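Local coordinates for Beta/gama crystallin family protein (Methanosarcina acetivorans, PDB 3HZ2) that binds calcium through a betagamma-crystallin domain, its role in the archaeal cell being otherwise uncertain, at residues Ala2-Phe13 / Lys34-Trp45. Sequence-based numbering, arbitrary orientation.
Sequences AAEVIVYEHVNF and KISSIKVKSGTW. With CA (calcium ion), chain E.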
loop_
_atom_site.group_PDB
_atom_site.type_symbol
_atom_site.label_atom_id
_atom_site.label_comp_id
_atom_site.label_asym_id
_atom_site.label_seq_id
_atom_site.Cartn_x
_atom_site.Cartn_y
_atom_site.Cartn_z
ATOM N N ALA A 2 5.891 -14.619 -6.971
ATOM C CA ALA A 2 6.661 -13.426 -6.637
ATOM C C ALA A 2 5.762 -12.425 -5.914
ATOM O O ALA A 2 4.584 -12.289 -6.245
ATOM C CB ALA A 2 7.232 -12.801 -7.906
ATOM N N ALA A 3 6.321 -11.732 -4.925
ATOM C CA ALA A 3 5.567 -10.753 -4.150
ATOM C C ALA A 3 4.856 -9.743 -5.046
ATOM O O ALA A 3 5.428 -9.238 -6.012
ATOM C CB ALA A 3 6.494 -10.031 -3.180
ATOM N N GLU A 4 3.602 -9.452 -4.722
ATOM C CA GLU A 4 2.823 -8.502 -5.501
ATOM C C GLU A 4 1.745 -7.852 -4.649
ATOM O O GLU A 4 1.121 -8.504 -3.821
ATOM C CB GLU A 4 2.173 -9.200 -6.694
ATOM C CG GLU A 4 1.345 -8.271 -7.565
ATOM C CD GLU A 4 0.737 -8.981 -8.756
ATOM O OE1 GLU A 4 0.182 -8.293 -9.639
ATOM O OE2 GLU A 4 0.811 -10.228 -8.807
ATOM N N VAL A 5 1.533 -6.559 -4.858
ATOM C CA VAL A 5 0.519 -5.838 -4.102
ATOM C C VAL A 5 -0.129 -4.799 -4.999
ATOM O O VAL A 5 0.545 -4.161 -5.806
ATOM C CB VAL A 5 1.136 -5.130 -2.857
ATOM C CG1 VAL A 5 2.200 -4.123 -3.289
ATOM C CG2 VAL A 5 0.044 -4.435 -2.056
ATOM N N ILE A 6 -1.446 -4.655 -4.878
ATOM C CA ILE A 6 -2.166 -3.663 -5.659
ATOM C C ILE A 6 -2.769 -2.660 -4.682
ATOM O O ILE A 6 -3.450 -3.035 -3.725
ATOM C CB ILE A 6 -3.295 -4.295 -6.506
ATOM C CG1 ILE A 6 -2.759 -5.502 -7.282
ATOM C CG2 ILE A 6 -3.831 -3.259 -7.497
ATOM C CD1 ILE A 6 -3.785 -6.165 -8.181
ATOM N N VAL A 7 -2.490 -1.385 -4.914
ATOM C CA VAL A 7 -2.997 -0.324 -4.057
ATOM C C VAL A 7 -4.060 0.458 -4.815
ATOM O O VAL A 7 -3.977 0.615 -6.034
ATOM C CB VAL A 7 -1.861 0.623 -3.615
ATOM C CG1 VAL A 7 -0.888 -0.130 -2.714
ATOM C CG2 VAL A 7 -1.127 1.174 -4.840
ATOM N N TYR A 8 -5.061 0.945 -4.091
ATOM C CA TYR A 8 -6.151 1.680 -4.721
ATOM C C TYR A 8 -6.433 3.025 -4.083
ATOM O O TYR A 8 -6.285 3.203 -2.872
ATOM C CB TYR A 8 -7.430 0.851 -4.689
ATOM C CG TYR A 8 -7.288 -0.525 -5.284
ATOM C CD1 TYR A 8 -6.669 -1.554 -4.573
ATOM C CD2 TYR A 8 -7.791 -0.809 -6.553
ATOM C CE1 TYR A 8 -6.557 -2.833 -5.110
ATOM C CE2 TYR A 8 -7.686 -2.085 -7.100
ATOM C CZ TYR A 8 -7.070 -3.092 -6.374
ATOM O OH TYR A 8 -6.980 -4.360 -6.907
ATOM N N GLU A 9 -6.870 3.959 -4.921
ATOM C CA GLU A 9 -7.195 5.308 -4.493
ATOM C C GLU A 9 -8.374 5.356 -3.521
ATOM O O GLU A 9 -8.295 6.005 -2.495
ATOM C CB GLU A 9 -7.504 6.175 -5.720
ATOM C CG GLU A 9 -7.764 7.639 -5.404
ATOM C CD GLU A 9 -8.079 8.457 -6.647
ATOM O OE1 GLU A 9 -8.235 9.689 -6.522
ATOM O OE2 GLU A 9 -8.177 7.871 -7.746
ATOM N N HIS A 10 -9.466 4.667 -3.827
ATOM C CA HIS A 10 -10.625 4.706 -2.940
ATOM C C HIS A 10 -10.827 3.407 -2.177
ATOM O O HIS A 10 -10.266 2.368 -2.533
ATOM C CB HIS A 10 -11.907 4.996 -3.733
ATOM C CG HIS A 10 -11.801 6.156 -4.673
ATOM N ND1 HIS A 10 -11.243 7.363 -4.313
ATOM C CD2 HIS A 10 -12.218 6.301 -5.955
ATOM C CE1 HIS A 10 -11.319 8.203 -5.331
ATOM N NE2 HIS A 10 -11.906 7.583 -6.339
ATOM N N VAL A 11 -11.642 3.468 -1.127
ATOM C CA VAL A 11 -11.942 2.274 -0.357
ATOM C C VAL A 11 -12.690 1.343 -1.305
ATOM O O VAL A 11 -13.210 1.781 -2.336
ATOM C CB VAL A 11 -12.832 2.579 0.874
ATOM C CG1 VAL A 11 -12.065 3.444 1.867
ATOM C CG2 VAL A 11 -14.115 3.261 0.435
ATOM N N ASN A 12 -12.748 0.068 -0.949
ATOM C CA ASN A 12 -13.396 -0.940 -1.776
ATOM C C ASN A 12 -12.783 -1.056 -3.164
ATOM O O ASN A 12 -13.468 -1.330 -4.151
ATOM C CB ASN A 12 -14.906 -0.701 -1.867
ATOM C CG ASN A 12 -15.679 -1.573 -0.895
ATOM O OD1 ASN A 12 -15.130 -2.529 -0.345
ATOM N ND2 ASN A 12 -16.952 -1.262 -0.686
ATOM N N PHE A 13 -11.476 -0.826 -3.220
ATOM C CA PHE A 13 -10.696 -0.961 -4.440
ATOM C C PHE A 13 -11.112 -0.089 -5.622
ATOM O O PHE A 13 -11.050 -0.526 -6.772
ATOM C CB PHE A 13 -10.699 -2.439 -4.838
ATOM C CG PHE A 13 -10.592 -3.372 -3.662
ATOM C CD1 PHE A 13 -11.659 -4.192 -3.306
ATOM C CD2 PHE A 13 -9.441 -3.388 -2.875
ATOM C CE1 PHE A 13 -11.587 -5.015 -2.185
ATOM C CE2 PHE A 13 -9.355 -4.207 -1.750
ATOM C CZ PHE A 13 -10.432 -5.024 -1.402
ATOM N N LYS A 34 -2.884 8.954 -0.983
ATOM C CA LYS A 34 -4.205 8.674 -1.538
ATOM C C LYS A 34 -4.694 7.245 -1.293
ATOM O O LYS A 34 -5.888 6.986 -1.362
ATOM C CB LYS A 34 -4.215 8.893 -3.053
ATOM C CG LYS A 34 -3.849 10.272 -3.535
ATOM C CD LYS A 34 -4.018 10.315 -5.047
ATOM C CE LYS A 34 -3.453 11.571 -5.658
ATOM N NZ LYS A 34 -3.599 11.527 -7.136
ATOM N N ILE A 35 -3.789 6.313 -1.024
ATOM C CA ILE A 35 -4.193 4.918 -0.845
ATOM C C ILE A 35 -5.215 4.663 0.264
ATOM O O ILE A 35 -5.004 5.035 1.420
ATOM C CB ILE A 35 -2.959 4.021 -0.639
ATOM C CG1 ILE A 35 -2.075 4.088 -1.890
ATOM C CG2 ILE A 35 -3.396 2.583 -0.376
ATOM C CD1 ILE A 35 -0.695 3.481 -1.721
ATOM N N SER A 36 -6.318 4.007 -0.107
ATOM C CA SER A 36 -7.406 3.700 0.820
ATOM C C SER A 36 -7.797 2.232 0.914
ATOM O O SER A 36 -8.524 1.836 1.825
ATOM C CB SER A 36 -8.636 4.512 0.452
ATOM O OG SER A 36 -8.368 5.879 0.648
ATOM N N SER A 37 -7.348 1.431 -0.043
ATOM C CA SER A 37 -7.622 0.000 -0.015
ATOM C C SER A 37 -6.416 -0.695 -0.630
ATOM O O SER A 37 -5.702 -0.112 -1.449
ATOM C CB SER A 37 -8.927 -0.338 -0.760
ATOM O OG SER A 37 -8.917 0.110 -2.097
ATOM N N ILE A 38 -6.174 -1.934 -0.217
ATOM C CA ILE A 38 -5.011 -2.670 -0.687
ATOM C C ILE A 38 -5.288 -4.159 -0.852
ATOM O O ILE A 38 -6.087 -4.736 -0.117
ATOM C CB ILE A 38 -3.840 -2.535 0.326
ATOM C CG1 ILE A 38 -3.492 -1.061 0.544
ATOM C CG2 ILE A 38 -2.624 -3.321 -0.166
ATOM C CD1 ILE A 38 -2.534 -0.821 1.704
ATOM N N LYS A 39 -4.610 -4.770 -1.819
ATOM C CA LYS A 39 -4.729 -6.205 -2.054
ATOM C C LYS A 39 -3.328 -6.799 -2.115
ATOM O O LYS A 39 -2.604 -6.575 -3.081
ATOM C CB LYS A 39 -5.439 -6.495 -3.377
ATOM C CG LYS A 39 -6.934 -6.256 -3.382
ATOM C CD LYS A 39 -7.521 -6.724 -4.706
ATOM C CE LYS A 39 -8.976 -6.328 -4.864
ATOM N NZ LYS A 39 -9.509 -6.821 -6.178
ATOM N N VAL A 40 -2.936 -7.539 -1.082
ATOM C CA VAL A 40 -1.621 -8.165 -1.085
ATOM C C VAL A 40 -1.801 -9.549 -1.699
ATOM O O VAL A 40 -2.293 -10.466 -1.046
ATOM C CB VAL A 40 -1.050 -8.313 0.343
ATOM C CG1 VAL A 40 0.308 -9.008 0.287
ATOM C CG2 VAL A 40 -0.904 -6.940 0.992
ATOM N N LYS A 41 -1.418 -9.681 -2.964
ATOM C CA LYS A 41 -1.547 -10.937 -3.691
ATOM C C LYS A 41 -0.582 -11.988 -3.160
ATOM O O LYS A 41 -0.924 -13.168 -3.055
ATOM C CB LYS A 41 -1.279 -10.707 -5.182
ATOM C CG LYS A 41 -2.116 -9.598 -5.805
ATOM C CD LYS A 41 -3.603 -9.908 -5.730
ATOM C CE LYS A 41 -3.944 -11.160 -6.529
ATOM N NZ LYS A 41 -5.385 -11.522 -6.422
ATOM N N SER A 42 0.627 -11.551 -2.829
ATOM C CA SER A 42 1.647 -12.452 -2.312
ATOM C C SER A 42 2.772 -11.676 -1.648
ATOM O O SER A 42 3.037 -10.522 -1.996
ATOM C CB SER A 42 2.207 -13.312 -3.447
ATOM O OG SER A 42 2.558 -12.503 -4.556
ATOM N N GLY A 43 3.435 -12.322 -0.693
ATOM C CA GLY A 43 4.526 -11.686 0.018
ATOM C C GLY A 43 4.007 -10.787 1.120
ATOM O O GLY A 43 2.797 -10.603 1.263
ATOM N N THR A 44 4.920 -10.242 1.916
ATOM C CA THR A 44 4.545 -9.338 2.992
ATOM C C THR A 44 5.092 -7.972 2.612
ATOM O O THR A 44 6.248 -7.851 2.203
ATOM C CB THR A 44 5.145 -9.768 4.338
ATOM O OG1 THR A 44 4.690 -11.089 4.661
ATOM C CG2 THR A 44 4.712 -8.814 5.439
ATOM N N TRP A 45 4.257 -6.951 2.735
ATOM C CA TRP A 45 4.666 -5.605 2.372
ATOM C C TRP A 45 4.574 -4.619 3.523
ATOM O O TRP A 45 3.650 -4.671 4.337
ATOM C CB TRP A 45 3.816 -5.095 1.209
ATOM C CG TRP A 45 4.011 -5.859 -0.067
ATOM C CD1 TRP A 45 3.528 -7.100 -0.366
ATOM C CD2 TRP A 45 4.741 -5.424 -1.216
ATOM N NE1 TRP A 45 3.913 -7.465 -1.636
ATOM C CE2 TRP A 45 4.658 -6.453 -2.180
ATOM C CE3 TRP A 45 5.461 -4.260 -1.526
ATOM C CZ2 TRP A 45 5.266 -6.353 -3.436
ATOM C CZ3 TRP A 45 6.067 -4.161 -2.774
ATOM C CH2 TRP A 45 5.964 -5.205 -3.715
HETATM CA CA CA E . -8.188 7.867 -0.818
HETATM O O HOH W 1 0.986 -12.740 -6.787
HETATM O O HOH W 2 -10.496 8.425 -2.062
HETATM O O HOH W 3 -10.058 8.330 1.047
HETATM O O HOH W 4 -7.626 10.047 -2.066
#
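Val5 lays its CG1 over one face of the Trp45 indole, 3.5 Å from the centroid of the six-membered ring. This methyl sits between backbone N and carbonyl carbon (chi1 60°), which leaves CG2 for the neighbouring strand. There Val5 CG2 meets Ile38 CG2 at 3.5 Å, a tight fit. Further along, Val7 CB packs on Ile35 CD1. Phe81 of strand 80-83 covers Val5, Val7 and Trp45 on this inner side. Trp45 NE1 donates to Ser42 O in the ring plane, and Glu4 N reaches the same oxygen from above its carbonyl plane. With Trp45 cut back to an alanine, the indole and its N-H are gone, so a gap is likely to open over Val5 CG1 and Ser42 O to keep one of these donors.

Strands 4-8 and 37-42 run antiparallel within the first Greek key of the betagamma-crystallin fold. A classic bulge at Lys41 and Ser42 faces Glu4, and another at Ser36 and Ser37 faces Tyr8. At the second bulge the two segments bind calcium through Glu9 O, Lys34 O and Ser36 OG, each at 2.5 Å. Asn76 and three waters complete the site, and Ser36 OG is also hydrogen-bonded to Asp75.

The outer face is partly exposed, yet still closely packed round Lys39. Lys39 crosses the Phe13 ring, with CE 3.5 Å from the centroid and NZ over the same face in a cation-pi contact. Tyr8 OH lies 3.3 Å from Lys39 CD. Ser37 OG donates to His10 O (2.7 Å) and weakly accepts from Phe13 N. The loose side is at Glu4 and Lys41, which lie side by side. Exposed Lys41 is bent, and its NZ stays 6.8 Å from Glu4 OE2, with no salt bridge. Ser42 OG donates to Ala2 O, and a water bridges it to Glu4 OE2.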